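Local coordinates for ribosome-associated protein Y (PSrp-1) (PDB 3KA5) that probably helps, through this C-terminal domain of a long hibernation-promoting factor, to pair 70S ribosomes into translationally inactive 100S dimers, at residues 7-19 and 30-43. Sequence-based numbering, arbitrary orientation.
Sequences RFAIKPMSEEEAV and FVFQNGDSNEVNVV
Ala18 sets its methyl squarely over one face of the Phe32 ring, CB 3.5 Å from the centroid and 5° off the normal, a CH-pi contact. Met13 O and Phe30 O sit at that ring's edge. Phe32 CG lies between its own backbone N and carbonyl carbon (chi1 71°), which swings the ring toward the start of helix 15-25. The selenium of selenomethionine Met13 meets the edge of the Phe30 ring, a Met-aromatic contact with SE 4.0 Å from Phe30 CE2; Ala9 CB touches Phe30 CZ obliquely, and a water lies over one face. Gln33 CB lies over one face of the Arg7 guanidinium, toward its rim. NE donates a nearly straight 2.7 Å bond to Ala9 O, and a longer, more bent one runs from NH2 to Ile10 O; both acceptors lie near the guanidinium plane and help to hold its rotation.

The loop docks on strand 30-34 through a single beta bridge of Met13 with Asn34, made by hydrogen bonds from Met13 N to Gln33 O (2.9 Å) and from Gly35 N to Met13 O (3.0 Å). The water on Phe30 joins Ala9 N to Val31 O; another joins Ala9 O and Lys11 O to Gln33 N. Ser14 OG N-caps the helix, accepting from Glu17 N.

Helix 15-25 thus packs on this chain's antiparallel sheet, with Leu53 of strand 51-55 against Phe32 and Val43, while Glu15 salt-bridges Lys4 of the second subunit.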
# COMPACT_ATOMS: atom_id res chain seq x y z
N ARG B 7 -3.32 2.00 9.58
CA ARG B 7 -1.93 2.07 9.17
C ARG B 7 -1.05 2.10 10.42
O ARG B 7 -1.29 2.91 11.33
CB ARG B 7 -1.69 3.34 8.35
CG ARG B 7 -0.31 3.44 7.74
CD ARG B 7 -0.12 4.78 7.05
NE ARG B 7 -0.07 5.89 8.00
CZ ARG B 7 -0.84 6.97 7.93
NH1 ARG B 7 -1.74 7.10 6.96
NH2 ARG B 7 -0.70 7.94 8.83
N PHE B 8 -0.05 1.24 10.47
CA PHE B 8 0.82 1.16 11.64
C PHE B 8 1.68 2.39 11.85
O PHE B 8 1.76 2.91 12.98
CB PHE B 8 1.72 -0.07 11.55
CG PHE B 8 2.24 -0.54 12.88
CD1 PHE B 8 1.44 -1.30 13.72
CD2 PHE B 8 3.51 -0.17 13.31
CE1 PHE B 8 1.89 -1.69 14.98
CE2 PHE B 8 3.97 -0.56 14.57
CZ PHE B 8 3.16 -1.32 15.40
N ALA B 9 2.34 2.86 10.79
CA ALA B 9 3.21 4.03 10.88
C ALA B 9 2.35 5.29 10.88
O ALA B 9 1.96 5.79 9.83
CB ALA B 9 4.18 4.06 9.70
N ILE B 10 2.07 5.79 12.07
CA ILE B 10 1.22 6.97 12.25
C ILE B 10 1.81 8.30 11.81
O ILE B 10 1.13 9.11 11.19
CB ILE B 10 0.78 7.09 13.72
CG1 ILE B 10 0.04 5.82 14.15
CG2 ILE B 10 -0.08 8.33 13.90
CD1 ILE B 10 -0.40 5.81 15.62
N LYS B 11 3.08 8.52 12.13
CA LYS B 11 3.74 9.78 11.80
C LYS B 11 4.42 9.78 10.43
O LYS B 11 4.95 8.76 9.98
CB LYS B 11 4.76 10.09 12.90
CG LYS B 11 4.11 10.08 14.28
CD LYS B 11 5.12 10.08 15.42
CE LYS B 11 5.68 11.45 15.70
NZ LYS B 11 6.51 11.44 16.94
N PRO B 12 4.40 10.94 9.75
CA PRO B 12 5.00 11.10 8.42
C PRO B 12 6.49 10.81 8.43
O PRO B 12 7.18 11.08 9.42
CB PRO B 12 4.72 12.56 8.08
CG PRO B 12 3.45 12.84 8.82
CD PRO B 12 3.71 12.17 10.15
N MSE B 13 6.99 10.25 7.33
CA MSE B 13 8.41 9.94 7.21
C MSE B 13 8.84 10.00 5.76
O MSE B 13 8.01 10.06 4.86
CB MSE B 13 8.72 8.56 7.79
CG MSE B 13 7.95 7.42 7.17
SE MSE B 13 8.55 5.73 7.88
CE MSE B 13 7.61 5.74 9.56
N SER B 14 10.15 9.99 5.54
CA SER B 14 10.71 10.04 4.20
C SER B 14 10.65 8.66 3.57
O SER B 14 10.57 7.66 4.28
CB SER B 14 12.17 10.49 4.25
OG SER B 14 12.98 9.47 4.81
N GLU B 15 10.70 8.61 2.24
CA GLU B 15 10.66 7.32 1.57
C GLU B 15 11.83 6.43 1.99
O GLU B 15 11.68 5.22 2.11
CB GLU B 15 10.64 7.51 0.04
CG GLU B 15 11.74 8.41 -0.49
CD GLU B 15 11.63 8.63 -1.99
OE1 GLU B 15 10.55 9.09 -2.43
OE2 GLU B 15 12.60 8.36 -2.71
N GLU B 16 13.00 7.03 2.21
CA GLU B 16 14.18 6.27 2.64
C GLU B 16 13.95 5.67 4.02
O GLU B 16 14.31 4.51 4.27
CB GLU B 16 15.43 7.17 2.71
CG GLU B 16 16.01 7.60 1.37
CD GLU B 16 15.21 8.71 0.71
OE1 GLU B 16 14.43 9.40 1.40
OE2 GLU B 16 15.38 8.91 -0.52
N GLU B 17 13.38 6.45 4.92
CA GLU B 17 13.12 5.94 6.26
C GLU B 17 12.08 4.83 6.17
O GLU B 17 12.14 3.87 6.94
CB GLU B 17 12.60 7.04 7.19
CG GLU B 17 12.50 6.57 8.64
CD GLU B 17 11.86 7.60 9.55
OE1 GLU B 17 12.06 8.80 9.31
OE2 GLU B 17 11.18 7.19 10.52
N ALA B 18 11.14 4.96 5.24
CA ALA B 18 10.11 3.93 5.09
C ALA B 18 10.72 2.61 4.63
O ALA B 18 10.32 1.54 5.10
CB ALA B 18 9.03 4.40 4.09
N VAL B 19 11.66 2.67 3.70
CA VAL B 19 12.30 1.45 3.23
C VAL B 19 13.07 0.78 4.36
O VAL B 19 13.04 -0.44 4.52
CB VAL B 19 13.28 1.72 2.06
CG1 VAL B 19 14.08 0.47 1.74
CG2 VAL B 19 12.50 2.16 0.84
N PHE B 30 5.10 -1.58 2.81
CA PHE B 30 4.93 -0.72 3.99
C PHE B 30 4.18 0.55 3.59
O PHE B 30 4.60 1.27 2.69
CB PHE B 30 6.33 -0.40 4.54
CG PHE B 30 6.34 0.30 5.88
CD1 PHE B 30 6.11 -0.40 7.05
CD2 PHE B 30 6.65 1.65 5.96
CE1 PHE B 30 6.19 0.23 8.29
CE2 PHE B 30 6.73 2.29 7.19
CZ PHE B 30 6.50 1.58 8.35
N VAL B 31 3.05 0.80 4.26
CA VAL B 31 2.23 1.97 3.98
C VAL B 31 2.66 3.09 4.91
O VAL B 31 2.82 2.88 6.11
CB VAL B 31 0.73 1.66 4.23
CG1 VAL B 31 -0.12 2.86 3.85
CG2 VAL B 31 0.32 0.43 3.44
N PHE B 32 2.84 4.29 4.37
CA PHE B 32 3.26 5.41 5.21
C PHE B 32 2.82 6.76 4.66
O PHE B 32 2.48 6.89 3.48
CB PHE B 32 4.78 5.40 5.38
CG PHE B 32 5.54 5.79 4.13
CD1 PHE B 32 6.21 7.00 4.06
CD2 PHE B 32 5.59 4.93 3.03
CE1 PHE B 32 6.91 7.37 2.91
CE2 PHE B 32 6.29 5.29 1.87
CZ PHE B 32 6.95 6.51 1.82
N GLN B 33 2.83 7.76 5.52
CA GLN B 33 2.47 9.12 5.14
C GLN B 33 3.80 9.74 4.72
O GLN B 33 4.68 9.91 5.55
CB GLN B 33 1.90 9.86 6.35
CG GLN B 33 1.65 11.34 6.12
CD GLN B 33 0.37 11.61 5.37
OE1 GLN B 33 0.21 11.19 4.23
NE2 GLN B 33 -0.56 12.30 6.02
N ASN B 34 3.94 10.06 3.44
CA ASN B 34 5.18 10.66 2.94
C ASN B 34 5.26 12.10 3.43
O ASN B 34 4.41 12.92 3.11
CB ASN B 34 5.20 10.63 1.41
CG ASN B 34 6.56 10.99 0.84
OD1 ASN B 34 7.21 11.92 1.31
ND2 ASN B 34 7.00 10.26 -0.18
N GLY B 35 6.30 12.40 4.21
CA GLY B 35 6.45 13.74 4.74
C GLY B 35 6.83 14.79 3.71
O GLY B 35 6.77 15.99 3.99
N ASP B 36 7.22 14.35 2.52
CA ASP B 36 7.62 15.26 1.45
C ASP B 36 6.41 15.79 0.69
O ASP B 36 6.39 16.95 0.29
CB ASP B 36 8.57 14.55 0.48
CG ASP B 36 8.89 15.38 -0.75
OD1 ASP B 36 8.01 15.55 -1.61
OD2 ASP B 36 10.04 15.87 -0.85
N SER B 37 5.42 14.94 0.49
CA SER B 37 4.22 15.32 -0.25
C SER B 37 2.95 15.32 0.58
O SER B 37 1.88 15.65 0.08
CB SER B 37 4.04 14.38 -1.44
OG SER B 37 3.83 13.05 -1.00
N ASN B 38 3.07 14.95 1.85
CA ASN B 38 1.92 14.90 2.75
C ASN B 38 0.86 13.92 2.26
O ASN B 38 -0.31 14.04 2.60
CB ASN B 38 1.30 16.29 2.89
CG ASN B 38 2.21 17.29 3.58
OD1 ASN B 38 1.89 18.47 3.69
ND2 ASN B 38 3.36 16.81 4.06
N GLU B 39 1.27 12.95 1.44
CA GLU B 39 0.33 11.96 0.93
C GLU B 39 0.76 10.54 1.31
O GLU B 39 1.93 10.28 1.57
CB GLU B 39 0.21 12.07 -0.59
CG GLU B 39 -0.19 13.46 -1.08
CD GLU B 39 -0.19 13.57 -2.59
OE1 GLU B 39 0.48 12.74 -3.24
OE2 GLU B 39 -0.86 14.48 -3.12
N VAL B 40 -0.21 9.64 1.35
CA VAL B 40 0.07 8.25 1.67
C VAL B 40 0.74 7.60 0.48
O VAL B 40 0.31 7.76 -0.67
CB VAL B 40 -1.22 7.47 2.00
CG1 VAL B 40 -0.92 5.99 2.10
CG2 VAL B 40 -1.81 7.97 3.31
N ASN B 41 1.81 6.87 0.76
CA ASN B 41 2.58 6.16 -0.26
C ASN B 41 2.79 4.74 0.24
O ASN B 41 2.54 4.44 1.41
CB ASN B 41 3.96 6.79 -0.45
CG ASN B 41 3.92 8.11 -1.20
OD1 ASN B 41 2.86 8.63 -1.57
ND2 ASN B 41 5.10 8.67 -1.44
N VAL B 42 3.26 3.86 -0.64
CA VAL B 42 3.53 2.48 -0.27
C VAL B 42 4.86 2.05 -0.87
O VAL B 42 5.06 2.16 -2.08
CB VAL B 42 2.42 1.54 -0.79
CG1 VAL B 42 2.69 0.11 -0.33
CG2 VAL B 42 1.06 2.01 -0.28
N VAL B 43 5.78 1.58 -0.04
CA VAL B 43 7.05 1.10 -0.55
C VAL B 43 6.97 -0.42 -0.49
O VAL B 43 6.23 -0.98 0.32
CB VAL B 43 8.28 1.59 0.28
CG1 VAL B 43 8.56 3.05 -0.02
CG2 VAL B 43 8.04 1.41 1.77
O HOH W 1 2.71 1.36 8.36
O HOH W 2 3.68 7.10 8.11
O HOH W 3 10.38 11.12 1.05
O HOH W 4 9.33 11.09 -1.46